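Local coordinates for response regulator (Colwellia psychrerythraea, PDB 3EQZ), which is a response regulator built on a CheY-like receiver domain, the kind of alpha/beta domain that takes part in two-component signalling, at residues N4-V9 / Q47-L52; L52-P57 / L79-D84; A75-I80 / L100-T105. All blocks are in the same frame, centred on the assembly; numbering follows the deposited sequence.

Contact 1: residues N4-V9 / Q47-L52; sequences NRVFIV and QDIIIL
Gln47 and Asn4 start the contact: Asn4 ND2 donates to Gln47 O at 2.7 Å, on a carbonyl lone pair. Asn4 ND2 also hydrogen-bonds Gln126 OE1. Asp48 follows, held side-on by Arg5. Arg5 NE meets Asp48 OD1 at 3.0 Å from above the carboxylate plane. Arg5 NH2 meets Asp48 OD2 at 2.8 Å on the syn side, tilted out of the carboxylate plane, completing a salt bridge. The Arg5 chain bends at chi3 (-58°), which places NE beside Asp48. The guanidinium and carboxylate planes are 42° apart. Phe7 CZ lies 3.6 Å above the centre of the Arg5 guanidinium, and Phe7 CE2 touches Asp48 CG at the ring edge. Asp48 OD2 also accepts from Asn45 N. Ile49 gives its N to Arg5 O and its O to Phe7 N, while its CD1 rests on Asn4 CB at 4.0 Å. Ile51 repeats this backbone pattern with Phe7 O and Val9 N, and its CD1 packs on Val6 CG1 at 3.9 Å. Leu52 CD1 ends the row, 4.0 Å from Val9 CB. These are neighbouring parallel strands in the receiver-domain sheet. Strand 30-33 lies beyond 6-9, strand 76-81 beyond 49-53, and helix 13-23 lies against Ile8 and Ile51.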
ATOM      1  N   ASN B   4      26.294 -18.539 -10.945  1.00 42.19           N
ATOM      2  CA  ASN B   4      25.193 -17.846 -11.630  1.00 39.81           C
ATOM      3  C   ASN B   4      25.649 -16.502 -12.181  1.00 37.95           C
ATOM      4  O   ASN B   4      26.499 -15.803 -11.590  1.00 36.78           O
ATOM      5  CB  ASN B   4      23.992 -17.580 -10.702  1.00 40.31           C
ATOM      6  CG  ASN B   4      23.491 -18.835  -9.966  1.00 41.48           C
ATOM      7  OD1 ASN B   4      24.263 -19.508  -9.295  1.00 42.08           O
ATOM      8  ND2 ASN B   4      22.183 -19.100 -10.040  1.00 38.20           N
ATOM      9  N   ARG B   5      25.083 -16.113 -13.313  1.00 35.81           N
ATOM     10  CA  ARG B   5      25.281 -14.748 -13.759  1.00 35.00           C
ATOM     11  C   ARG B   5      24.441 -13.802 -12.868  1.00 33.12           C
ATOM     12  O   ARG B   5      23.271 -14.098 -12.576  1.00 33.22           O
ATOM     13  CB  ARG B   5      24.920 -14.602 -15.240  1.00 34.69           C
ATOM     14  CG  ARG B   5      25.718 -15.552 -16.195  1.00 37.93           C
ATOM     15  CD  ARG B   5      25.437 -15.232 -17.694  1.00 39.34           C
ATOM     16  NE  ARG B   5      24.001 -15.332 -18.003  1.00 40.69           N
ATOM     17  CZ  ARG B   5      23.474 -15.087 -19.208  1.00 43.81           C
ATOM     18  NH1 ARG B   5      24.273 -14.752 -20.214  1.00 48.12           N
ATOM     19  NH2 ARG B   5      22.171 -15.176 -19.424  1.00 37.65           N
ATOM     20  N   VAL B   6      25.048 -12.707 -12.427  1.00 30.96           N
ATOM     21  CA  VAL B   6      24.321 -11.643 -11.720  1.00 30.12           C
ATOM     22  C   VAL B   6      24.399 -10.424 -12.628  1.00 29.54           C
ATOM     23  O   VAL B   6      25.469 -10.131 -13.155  1.00 29.27           O
ATOM     24  CB  VAL B   6      24.925 -11.338 -10.345  1.00 30.17           C
ATOM     25  CG1 VAL B   6      24.163 -10.199  -9.651  1.00 28.87           C
ATOM     26  CG2 VAL B   6      24.920 -12.598  -9.477  1.00 30.86           C
ATOM     27  N   PHE B   7      23.274  -9.769 -12.871  1.00 28.28           N
ATOM     28  CA  PHE B   7      23.246  -8.529 -13.663  1.00 29.51           C
ATOM     29  C   PHE B   7      22.809  -7.423 -12.756  1.00 30.10           C
ATOM     30  O   PHE B   7      21.712  -7.511 -12.165  1.00 30.48           O
ATOM     31  CB  PHE B   7      22.258  -8.659 -14.821  1.00 27.95           C
ATOM     32  CG  PHE B   7      22.658  -9.726 -15.816  1.00 30.85           C
ATOM     33  CD1 PHE B   7      23.552  -9.437 -16.852  1.00 31.93           C
ATOM     34  CD2 PHE B   7      22.173 -11.021 -15.712  1.00 30.73           C
ATOM     35  CE1 PHE B   7      23.964 -10.436 -17.783  1.00 35.21           C
ATOM     36  CE2 PHE B   7      22.576 -12.034 -16.651  1.00 34.61           C
ATOM     37  CZ  PHE B   7      23.480 -11.736 -17.674  1.00 33.38           C
ATOM     38  N   ILE B   8      23.649  -6.410 -12.631  1.00 29.98           N
ATOM     39  CA  ILE B   8      23.341  -5.232 -11.856  1.00 31.54           C
ATOM     40  C   ILE B   8      22.877  -4.122 -12.805  1.00 32.23           C
ATOM     41  O   ILE B   8      23.625  -3.724 -13.710  1.00 31.28           O
ATOM     42  CB  ILE B   8      24.576  -4.697 -11.084  1.00 31.62           C
ATOM     43  CG1 ILE B   8      25.048  -5.746 -10.090  1.00 30.88           C
ATOM     44  CG2 ILE B   8      24.236  -3.341 -10.357  1.00 31.28           C
ATOM     45  CD1 ILE B   8      26.460  -5.531  -9.543  1.00 31.30           C
ATOM     46  N   VAL B   9      21.649  -3.640 -12.593  1.00 31.35           N
ATOM     47  CA  VAL B   9      21.063  -2.611 -13.453  1.00 31.25           C
ATOM     48  C   VAL B   9      20.774  -1.334 -12.624  1.00 32.11           C
ATOM     49  O   VAL B   9      19.871  -1.288 -11.772  1.00 29.48           O
ATOM     50  CB  VAL B   9      19.816  -3.148 -14.164  1.00 31.48           C
ATOM     51  CG1 VAL B   9      19.344  -2.194 -15.257  1.00 30.15           C
ATOM     52  CG2 VAL B   9      20.095  -4.578 -14.693  1.00 28.36           C
ATOM     53  N   GLN B  47      18.404 -19.369 -14.080  1.00 35.59           N
ATOM     54  CA  GLN B  47      19.460 -19.281 -13.049  1.00 35.62           C
ATOM     55  C   GLN B  47      20.108 -17.902 -12.909  1.00 33.34           C
ATOM     56  O   GLN B  47      20.916 -17.678 -12.000  1.00 32.02           O
ATOM     57  CB  GLN B  47      20.553 -20.372 -13.291  1.00 36.84           C
ATOM     58  CG  GLN B  47      19.986 -21.696 -13.930  1.00 43.75           C
ATOM     59  CD  GLN B  47      20.018 -21.644 -15.509  1.00 52.48           C
ATOM     60  OE1 GLN B  47      21.102 -21.618 -16.127  1.00 58.18           O
ATOM     61  NE2 GLN B  47      18.845 -21.612 -16.139  1.00 53.90           N
ATOM     62  N   ASP B  48      19.775 -16.980 -13.812  1.00 31.96           N
ATOM     63  CA  ASP B  48      20.275 -15.606 -13.715  1.00 31.34           C
ATOM     64  C   ASP B  48      19.602 -14.857 -12.518  1.00 30.47           C
ATOM     65  O   ASP B  48      18.436 -15.129 -12.168  1.00 31.81           O
ATOM     66  CB  ASP B  48      20.063 -14.837 -15.032  1.00 29.90           C
ATOM     67  CG  ASP B  48      20.832 -15.480 -16.227  1.00 33.60           C
ATOM     68  OD1 ASP B  48      21.933 -16.097 -16.024  1.00 32.67           O
ATOM     69  OD2 ASP B  48      20.330 -15.386 -17.375  1.00 35.41           O
ATOM     70  N   ILE B  49      20.356 -13.967 -11.898  1.00 29.20           N
ATOM     71  CA  ILE B  49      19.882 -13.109 -10.811  1.00 28.51           C
ATOM     72  C   ILE B  49      20.031 -11.641 -11.247  1.00 27.98           C
ATOM     73  O   ILE B  49      21.093 -11.223 -11.694  1.00 28.45           O
ATOM     74  CB  ILE B  49      20.729 -13.294  -9.576  1.00 27.50           C
ATOM     75  CG1 ILE B  49      20.581 -14.739  -9.057  1.00 29.01           C
ATOM     76  CG2 ILE B  49      20.298 -12.280  -8.502  1.00 26.42           C
ATOM     77  CD1 ILE B  49      21.873 -15.220  -8.300  1.00 36.01           C
ATOM     78  N   ILE B  50      18.961 -10.875 -11.163  1.00 27.41           N
ATOM     79  CA  ILE B  50      18.978  -9.481 -11.617  1.00 26.48           C
ATOM     80  C   ILE B  50      18.824  -8.605 -10.382  1.00 27.55           C
ATOM     81  O   ILE B  50      17.866  -8.785  -9.612  1.00 29.25           O
ATOM     82  CB  ILE B  50      17.807  -9.177 -12.555  1.00 25.75           C
ATOM     83  CG1 ILE B  50      17.843 -10.142 -13.762  1.00 26.90           C
ATOM     84  CG2 ILE B  50      17.775  -7.694 -12.945  1.00 24.95           C
ATOM     85  CD1 ILE B  50      16.501 -10.144 -14.532  1.00 30.54           C
ATOM     86  N   ILE B  51      19.754  -7.687 -10.175  1.00 26.65           N
ATOM     87  CA  ILE B  51      19.599  -6.694  -9.119  1.00 27.80           C
ATOM     88  C   ILE B  51      19.226  -5.406  -9.802  1.00 28.83           C
ATOM     89  O   ILE B  51      20.004  -4.857 -10.581  1.00 27.29           O
ATOM     90  CB  ILE B  51      20.864  -6.550  -8.251  1.00 28.16           C
ATOM     91  CG1 ILE B  51      21.270  -7.918  -7.652  1.00 28.89           C
ATOM     92  CG2 ILE B  51      20.717  -5.437  -7.203  1.00 27.91           C
ATOM     93  CD1 ILE B  51      22.646  -7.864  -6.877  1.00 34.30           C
ATOM     94  N   LEU B  52      18.007  -4.942  -9.528  1.00 28.63           N
ATOM     95  CA  LEU B  52      17.426  -3.833 -10.269  1.00 29.91           C
ATOM     96  C   LEU B  52      17.191  -2.620  -9.358  1.00 31.83           C
ATOM     97  O   LEU B  52      16.403  -2.715  -8.391  1.00 31.89           O
ATOM     98  CB  LEU B  52      16.109  -4.249 -10.939  1.00 29.44           C
ATOM     99  CG  LEU B  52      15.313  -3.131 -11.703  1.00 31.54           C
ATOM    100  CD1 LEU B  52      16.156  -2.459 -12.839  1.00 25.53           C
ATOM    101  CD2 LEU B  52      13.951  -3.623 -12.282  1.00 28.30           C
TER

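Contact 2: residues L52-P57 / L79-D84; sequences LDLMMP and LISGYD
Leu52 and Leu79 lie side by side and point the same way, with Leu52 CD2 4.0 Å from Leu79 CD2. They sit where strands 49-53 and 76-81 run parallel as neighbours. Ile80 N donates to Leu52 O at 2.8 Å, and Leu54 N donates to Ile80 O at 3.0 Å. This pairing and the Leu54-Ser81 contact just beyond it form the tight part. Leu54 CG stands anti to its own carbonyl carbon (chi1 -69°), close to Ser81 CB. Leu54 CD1 comes closer still, 3.5 Å from Ser81 CB. Leu54 CD2 also approaches Leu79 CD2. Helices 60-70 and 87-97 add to this apolar packing, through Val64 and Ile65 on Leu52 and through Leu88 on Leu79.

The other end is looser. Met56 comes no nearer than its CG, 4.2 Å from Ser81 OG, and the tip of its side chain leads away. Here a water joins the two segments: it lies 2.6 Å from Ser81 OG and accepts from Met56 N at 2.9 Å. Met56 and Pro57 also touch Ser97 of a second subunit.

Between these parts sits Asp53, whose carboxylate oxygens each have a partner. Its OD2 accepts from Met55 N at 2.6 Å on the anti side, which makes an Asx turn. Its OD1 forms a salt bridge with Lys108, and Asp10 touches the same side chain. An aspartate at the end of this strand, near acidic residues and a lysine, is consistent with the active-site pocket of receiver domains. Ser81, at the end of the next strand, probably lines the same pocket. The contact thus joins an apolar sheet interior to a polar site where the Asx turn and the Lys108 salt bridge probably help fix the orientation of the Asp53 carboxylate.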
ATOM      1  N   LEU B  52      18.007  -4.942  -9.528  1.00 28.63           N
ATOM      2  CA  LEU B  52      17.426  -3.833 -10.269  1.00 29.91           C
ATOM      3  C   LEU B  52      17.191  -2.620  -9.358  1.00 31.83           C
ATOM      4  O   LEU B  52      16.403  -2.715  -8.391  1.00 31.89           O
ATOM      5  CB  LEU B  52      16.109  -4.249 -10.939  1.00 29.44           C
ATOM      6  CG  LEU B  52      15.313  -3.131 -11.703  1.00 31.54           C
ATOM      7  CD1 LEU B  52      16.156  -2.459 -12.839  1.00 25.53           C
ATOM      8  CD2 LEU B  52      13.951  -3.623 -12.282  1.00 28.30           C
ATOM      9  N   ASP B  53      17.891  -1.504  -9.626  1.00 32.59           N
ATOM     10  CA  ASP B  53      17.589  -0.270  -8.907  1.00 34.38           C
ATOM     11  C   ASP B  53      16.389   0.345  -9.600  1.00 34.44           C
ATOM     12  O   ASP B  53      16.366   0.379 -10.807  1.00 34.43           O
ATOM     13  CB  ASP B  53      18.776   0.733  -8.861  1.00 35.12           C
ATOM     14  CG  ASP B  53      18.480   1.967  -7.940  1.00 37.31           C
ATOM     15  OD1 ASP B  53      19.009   2.024  -6.792  1.00 43.00           O
ATOM     16  OD2 ASP B  53      17.685   2.852  -8.330  1.00 37.37           O
ATOM     17  N   LEU B  54      15.394   0.816  -8.840  1.00 35.01           N
ATOM     18  CA  LEU B  54      14.181   1.345  -9.440  1.00 36.26           C
ATOM     19  C   LEU B  54      14.456   2.672 -10.123  1.00 36.80           C
ATOM     20  O   LEU B  54      13.689   3.108 -10.950  1.00 35.25           O
ATOM     21  CB  LEU B  54      13.080   1.562  -8.398  1.00 36.01           C
ATOM     22  CG  LEU B  54      12.449   0.324  -7.767  1.00 38.13           C
ATOM     23  CD1 LEU B  54      11.333   0.785  -6.831  1.00 40.48           C
ATOM     24  CD2 LEU B  54      11.944  -0.685  -8.790  1.00 35.84           C
ATOM     25  N   MET B  55      15.544   3.328  -9.727  1.00 38.71           N
ATOM     26  CA  MET B  55      15.984   4.546 -10.401  1.00 39.88           C
ATOM     27  C   MET B  55      14.930   5.656 -10.254  1.00 41.86           C
ATOM     28  O   MET B  55      14.723   6.472 -11.181  1.00 42.84           O
ATOM     29  CB  MET B  55      16.292   4.226 -11.879  1.00 39.20           C
ATOM     30  CG  MET B  55      17.667   3.455 -12.077  1.00 35.53           C
ATOM     31  SD  MET B  55      18.055   2.840 -13.746  1.00 25.46           S
ATOM     32  CE  MET B  55      17.182   1.254 -13.884  1.00 33.47           C
ATOM     33  N   MET B  56      14.252   5.690  -9.096  1.00 43.06           N
ATOM     34  CA  MET B  56      13.263   6.751  -8.851  1.00 44.02           C
ATOM     35  C   MET B  56      14.103   8.043  -8.799  1.00 45.41           C
ATOM     36  O   MET B  56      15.223   8.015  -8.255  1.00 46.03           O
ATOM     37  CB  MET B  56      12.535   6.519  -7.522  1.00 44.85           C
ATOM     38  CG  MET B  56      11.440   5.428  -7.559  1.00 43.39           C
ATOM     39  SD  MET B  56      10.099   5.874  -8.660  1.00 38.14           S
ATOM     40  CE  MET B  56      10.074   4.511  -9.756  1.00 29.78           C
ATOM     41  N   PRO B  57      13.566   9.180  -9.306  1.00 45.62           N
ATOM     42  CA  PRO B  57      12.156   9.342  -9.624  1.00 45.49           C
ATOM     43  C   PRO B  57      11.848   9.281 -11.132  1.00 44.81           C
ATOM     44  O   PRO B  57      10.821   9.795 -11.552  1.00 43.64           O
ATOM     45  CB  PRO B  57      11.874  10.753  -9.095  1.00 45.86           C
ATOM     46  CG  PRO B  57      13.174  11.512  -9.421  1.00 45.86           C
ATOM     47  CD  PRO B  57      14.295  10.460  -9.464  1.00 45.95           C
ATOM     48  N   LEU B  79      15.024  -6.105  -6.005  1.00 26.94           N
ATOM     49  CA  LEU B  79      14.722  -4.733  -6.274  1.00 28.33           C
ATOM     50  C   LEU B  79      15.317  -3.848  -5.221  1.00 29.36           C
ATOM     51  O   LEU B  79      15.264  -4.154  -4.039  1.00 30.33           O
ATOM     52  CB  LEU B  79      13.224  -4.490  -6.328  1.00 27.39           C
ATOM     53  CG  LEU B  79      12.424  -5.367  -7.268  1.00 28.87           C
ATOM     54  CD1 LEU B  79      10.935  -5.103  -6.980  1.00 29.78           C
ATOM     55  CD2 LEU B  79      12.774  -5.047  -8.784  1.00 24.58           C
ATOM     56  N   ILE B  80      15.857  -2.721  -5.647  1.00 31.16           N
ATOM     57  CA  ILE B  80      16.497  -1.815  -4.716  1.00 33.33           C
ATOM     58  C   ILE B  80      15.979  -0.422  -4.888  1.00 35.27           C
ATOM     59  O   ILE B  80      15.764   0.008  -6.016  1.00 34.28           O
ATOM     60  CB  ILE B  80      18.007  -1.836  -4.878  1.00 34.60           C
ATOM     61  CG1 ILE B  80      18.497  -3.313  -4.736  1.00 33.43           C
ATOM     62  CG2 ILE B  80      18.619  -0.910  -3.768  1.00 34.35           C
ATOM     63  CD1 ILE B  80      19.974  -3.482  -4.524  1.00 37.76           C
ATOM     64  N   SER B  81      15.727   0.255  -3.755  1.00 37.92           N
ATOM     65  CA  SER B  81      15.198   1.638  -3.755  1.00 41.47           C
ATOM     66  C   SER B  81      14.983   2.151  -2.337  1.00 42.81           C
ATOM     67  O   SER B  81      14.944   1.354  -1.398  1.00 43.15           O
ATOM     68  CB  SER B  81      13.819   1.644  -4.452  1.00 40.13           C
ATOM     69  OG  SER B  81      13.517   2.939  -4.943  1.00 43.39           O
ATOM     70  N   GLY B  82      14.758   3.456  -2.169  1.00 45.79           N
ATOM     71  CA  GLY B  82      14.137   3.969  -0.895  1.00 48.26           C
ATOM     72  C   GLY B  82      12.821   3.286  -0.449  1.00 50.79           C
ATOM     73  O   GLY B  82      11.950   2.961  -1.271  1.00 50.53           O
ATOM     74  N   TYR B  83      12.646   3.044   0.858  1.00 53.23           N
ATOM     75  CA  TYR B  83      11.323   2.570   1.367  1.00 55.08           C
ATOM     76  C   TYR B  83      10.226   3.510   0.863  1.00 55.26           C
ATOM     77  O   TYR B  83       9.162   3.071   0.427  1.00 54.53           O
ATOM     78  CB  TYR B  83      11.270   2.539   2.908  1.00 55.72           C
ATOM     79  CG  TYR B  83       9.950   2.030   3.458  1.00 57.90           C
ATOM     80  CD1 TYR B  83       9.773   0.683   3.753  1.00 60.14           C
ATOM     81  CD2 TYR B  83       8.874   2.903   3.674  1.00 61.69           C
ATOM     82  CE1 TYR B  83       8.563   0.209   4.251  1.00 62.78           C
ATOM     83  CE2 TYR B  83       7.655   2.447   4.167  1.00 62.54           C
ATOM     84  CZ  TYR B  83       7.506   1.097   4.457  1.00 64.10           C
ATOM     85  OH  TYR B  83       6.301   0.632   4.947  1.00 65.27           O
ATOM     86  N   ASP B  84      10.497   4.809   1.008  1.00 56.19           N
ATOM     87  CA  ASP B  84       9.698   5.849   0.381  1.00 56.85           C
ATOM     88  C   ASP B  84       8.209   5.664   0.498  1.00 56.41           C
ATOM     89  O   ASP B  84       7.519   5.495  -0.519  1.00 56.83           O
ATOM     90  CB  ASP B  84      10.027   5.877  -1.080  1.00 57.35           C
ATOM     91  CG  ASP B  84      11.016   6.940  -1.397  1.00 60.57           C
ATOM     92  OD1 ASP B  84      12.226   6.600  -1.420  1.00 62.03           O
ATOM     93  OD2 ASP B  84      10.565   8.112  -1.590  1.00 62.24           O
TER
HETATM   94  O   HOH W   1      14.867   4.207  -6.720  1.00 52.67           O

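Contact 3: residues A75-I80 / L100-T105; sequences ASLILI and LNVINT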
ATOM      1  N   ALA B  75      14.066 -15.205 -14.683  1.00 30.26           N
ATOM      2  CA  ALA B  75      15.219 -14.888 -13.850  1.00 29.92           C
ATOM      3  C   ALA B  75      14.776 -14.477 -12.431  1.00 28.83           C
ATOM      4  O   ALA B  75      13.673 -14.053 -12.250  1.00 28.56           O
ATOM      5  CB  ALA B  75      16.068 -13.746 -14.490  1.00 29.78           C
ATOM      6  N   SER B  76      15.635 -14.651 -11.432  1.00 28.72           N
ATOM      7  CA  SER B  76      15.323 -14.159 -10.074  1.00 28.37           C
ATOM      8  C   SER B  76      15.588 -12.674 -10.079  1.00 27.50           C
ATOM      9  O   SER B  76      16.573 -12.201 -10.706  1.00 26.56           O
ATOM     10  CB  SER B  76      16.209 -14.798  -9.018  1.00 27.72           C
ATOM     11  OG  SER B  76      16.020 -16.189  -8.991  1.00 33.38           O
ATOM     12  N   LEU B  77      14.739 -11.938  -9.356  1.00 26.39           N
ATOM     13  CA  LEU B  77      14.819 -10.501  -9.329  1.00 26.03           C
ATOM     14  C   LEU B  77      14.951  -9.936  -7.907  1.00 26.77           C
ATOM     15  O   LEU B  77      14.197 -10.326  -6.983  1.00 25.70           O
ATOM     16  CB  LEU B  77      13.601  -9.922 -10.047  1.00 27.43           C
ATOM     17  CG  LEU B  77      13.454  -8.425 -10.260  1.00 29.19           C
ATOM     18  CD1 LEU B  77      14.567  -7.938 -11.114  1.00 25.28           C
ATOM     19  CD2 LEU B  77      12.082  -8.146 -10.906  1.00 29.88           C
ATOM     20  N   ILE B  78      15.902  -9.024  -7.739  1.00 25.22           N
ATOM     21  CA  ILE B  78      16.065  -8.272  -6.480  1.00 25.93           C
ATOM     22  C   ILE B  78      15.860  -6.794  -6.789  1.00 26.72           C
ATOM     23  O   ILE B  78      16.405  -6.305  -7.761  1.00 25.89           O
ATOM     24  CB  ILE B  78      17.465  -8.449  -5.884  1.00 26.24           C
ATOM     25  CG1 ILE B  78      17.673  -9.910  -5.466  1.00 26.77           C
ATOM     26  CG2 ILE B  78      17.671  -7.493  -4.747  1.00 25.25           C
ATOM     27  CD1 ILE B  78      19.166 -10.400  -5.359  1.00 25.99           C
ATOM     28  N   LEU B  79      15.024  -6.105  -6.005  1.00 26.94           N
ATOM     29  CA  LEU B  79      14.722  -4.733  -6.274  1.00 28.33           C
ATOM     30  C   LEU B  79      15.317  -3.848  -5.221  1.00 29.36           C
ATOM     31  O   LEU B  79      15.264  -4.154  -4.039  1.00 30.33           O
ATOM     32  CB  LEU B  79      13.224  -4.490  -6.328  1.00 27.39           C
ATOM     33  CG  LEU B  79      12.424  -5.367  -7.268  1.00 28.87           C
ATOM     34  CD1 LEU B  79      10.935  -5.103  -6.980  1.00 29.78           C
ATOM     35  CD2 LEU B  79      12.774  -5.047  -8.784  1.00 24.58           C
ATOM     36  N   ILE B  80      15.857  -2.721  -5.647  1.00 31.16           N
ATOM     37  CA  ILE B  80      16.497  -1.815  -4.716  1.00 33.33           C
ATOM     38  C   ILE B  80      15.979  -0.422  -4.888  1.00 35.27           C
ATOM     39  O   ILE B  80      15.764   0.008  -6.016  1.00 34.28           O
ATOM     40  CB  ILE B  80      18.007  -1.836  -4.878  1.00 34.60           C
ATOM     41  CG1 ILE B  80      18.497  -3.313  -4.736  1.00 33.43           C
ATOM     42  CG2 ILE B  80      18.619  -0.910  -3.768  1.00 34.35           C
ATOM     43  CD1 ILE B  80      19.974  -3.482  -4.524  1.00 37.76           C
ATOM     44  N   LEU B 100       6.546 -12.173 -12.064  1.00 32.87           N
ATOM     45  CA  LEU B 100       8.014 -12.168 -11.900  1.00 31.20           C
ATOM     46  C   LEU B 100       8.473 -12.786 -10.567  1.00 30.32           C
ATOM     47  O   LEU B 100       7.812 -12.610  -9.582  1.00 28.45           O
ATOM     48  CB  LEU B 100       8.582 -10.736 -12.054  1.00 29.24           C
ATOM     49  CG  LEU B 100       8.418 -10.208 -13.470  1.00 27.93           C
ATOM     50  CD1 LEU B 100       8.929  -8.790 -13.572  1.00 25.99           C
ATOM     51  CD2 LEU B 100       9.160 -11.115 -14.491  1.00 28.07           C
ATOM     52  N   ASN B 101       9.614 -13.487 -10.553  1.00 29.69           N
ATOM     53  CA  ASN B 101      10.139 -14.079  -9.310  1.00 31.01           C
ATOM     54  C   ASN B 101      11.042 -13.101  -8.474  1.00 29.84           C
ATOM     55  O   ASN B 101      12.274 -13.154  -8.546  1.00 27.04           O
ATOM     56  CB  ASN B 101      10.861 -15.406  -9.610  1.00 31.65           C
ATOM     57  CG  ASN B 101      11.438 -16.105  -8.333  1.00 35.58           C
ATOM     58  OD1 ASN B 101      12.448 -16.866  -8.391  1.00 38.80           O
ATOM     59  ND2 ASN B 101      10.797 -15.869  -7.206  1.00 35.56           N
ATOM     60  N   VAL B 102      10.389 -12.213  -7.714  1.00 29.08           N
ATOM     61  CA  VAL B 102      11.083 -11.285  -6.836  1.00 28.83           C
ATOM     62  C   VAL B 102      11.498 -12.034  -5.577  1.00 29.89           C
ATOM     63  O   VAL B 102      10.643 -12.541  -4.842  1.00 31.38           O
ATOM     64  CB  VAL B 102      10.194 -10.109  -6.429  1.00 29.31           C
ATOM     65  CG1 VAL B 102      10.971  -9.114  -5.541  1.00 27.74           C
ATOM     66  CG2 VAL B 102       9.619  -9.409  -7.673  1.00 27.65           C
ATOM     67  N   ILE B 103      12.797 -12.159  -5.352  1.00 29.28           N
ATOM     68  CA  ILE B 103      13.312 -12.961  -4.233  1.00 29.31           C
ATOM     69  C   ILE B 103      13.707 -12.108  -3.005  1.00 29.62           C
ATOM     70  O   ILE B 103      13.840 -12.635  -1.915  1.00 28.63           O
ATOM     71  CB  ILE B 103      14.497 -13.789  -4.670  1.00 29.48           C
ATOM     72  CG1 ILE B 103      15.597 -12.868  -5.213  1.00 28.84           C
ATOM     73  CG2 ILE B 103      14.050 -14.891  -5.684  1.00 28.38           C
ATOM     74  CD1 ILE B 103      16.916 -13.586  -5.297  1.00 26.27           C
ATOM     75  N   ASN B 104      13.794 -10.786  -3.175  1.00 29.11           N
ATOM     76  CA  ASN B 104      14.060  -9.919  -2.065  1.00 29.11           C
ATOM     77  C   ASN B 104      14.060  -8.512  -2.559  1.00 29.06           C
ATOM     78  O   ASN B 104      14.122  -8.303  -3.776  1.00 27.84           O
ATOM     79  CB  ASN B 104      15.438 -10.262  -1.452  1.00 29.05           C
ATOM     80  CG  ASN B 104      15.536  -9.847   0.031  1.00 33.37           C
ATOM     81  OD1 ASN B 104      14.571  -9.377   0.614  1.00 35.94           O
ATOM     82  ND2 ASN B 104      16.683 -10.064   0.628  1.00 34.67           N
ATOM     83  N   THR B 105      13.942  -7.559  -1.617  1.00 28.69           N
ATOM     84  CA  THR B 105      14.100  -6.144  -1.856  1.00 29.56           C
ATOM     85  C   THR B 105      14.989  -5.506  -0.775  1.00 30.96           C
ATOM     86  O   THR B 105      15.117  -6.036   0.325  1.00 31.12           O
ATOM     87  CB  THR B 105      12.724  -5.369  -1.878  1.00 30.93           C
ATOM     88  OG1 THR B 105      12.166  -5.324  -0.563  1.00 32.00           O
ATOM     89  CG2 THR B 105      11.720  -6.050  -2.848  1.00 25.95           C
TER
HETATM   90  O   HOH W   2      11.038 -13.977 -13.063  1.00 39.00           O
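Ile78 and Ile103 cross at a slant, with CG1 against CG1 at 3.6 Å. They belong to the beta-alpha-beta unit of strand 76-81, helix 87-97 and strand 101-107 in this CheY-like fold. The Ile103 CG1 branch stands between the backbone N and the carbonyl carbon (chi1 58°). That brings CG1 also to 3.4 Å from Leu77 O. The other branch, CG2, faces Ser76 CB. Phe118 of helix 112-124 touches both isoleucines.

On the opposite face of the sheet, Leu77 and Leu100 also lie across each other, CD2 to CD1 at 4.2 Å. Val102 CG2 meets the same Leu77 CD2. Further along, Thr105 CG2 lies near Leu79 CB. Ala95 and Leu96 of helix 87-97 pack on Val102, and Leu88 and Glu92 of that helix touch Thr105.

The backbone pairing shifts along the strands. Leu77 N donates to Asn101 O, and Ile103 N donates to Leu77 O at 2.8 Å. The next bond skips a residue: Leu79 N goes to Asn104 O, at a longer 3.3 Å. Pairing moves on from Leu77 with Val102 to Leu79 with Thr105. The shift of one residue fits a beta bulge in strand 101-107 around Ile103. At the start of the strands a water bridges the two segments, donating to Ala75 O at 2.8 Å and accepting from Asn101 N at 2.9 Å.

In the fold
The three contacts follow one another across a single parallel sheet with strand order 30-33, 6-9, 49-53, 76-81, 101-107. Contact 1 joins 6-9 to 49-53, contact 2 joins 49-53 to 76-81, and contact 3 joins 76-81 to 101-107. Contact 1 ends at Leu52, where contact 2 begins; contacts 2 and 3 both use strand 76-81. The centres of contacts 1 and 2 are about 16 Å apart, and contact 2 lies toward the C-terminal ends of the strands. Contacts 1 and 3 are about 9 Å apart, and contacts 2 and 3, which share Leu79 and Ile80, about 12 Å. The C-terminal strand ends probably carry the active-site pocket, as in other receiver domains.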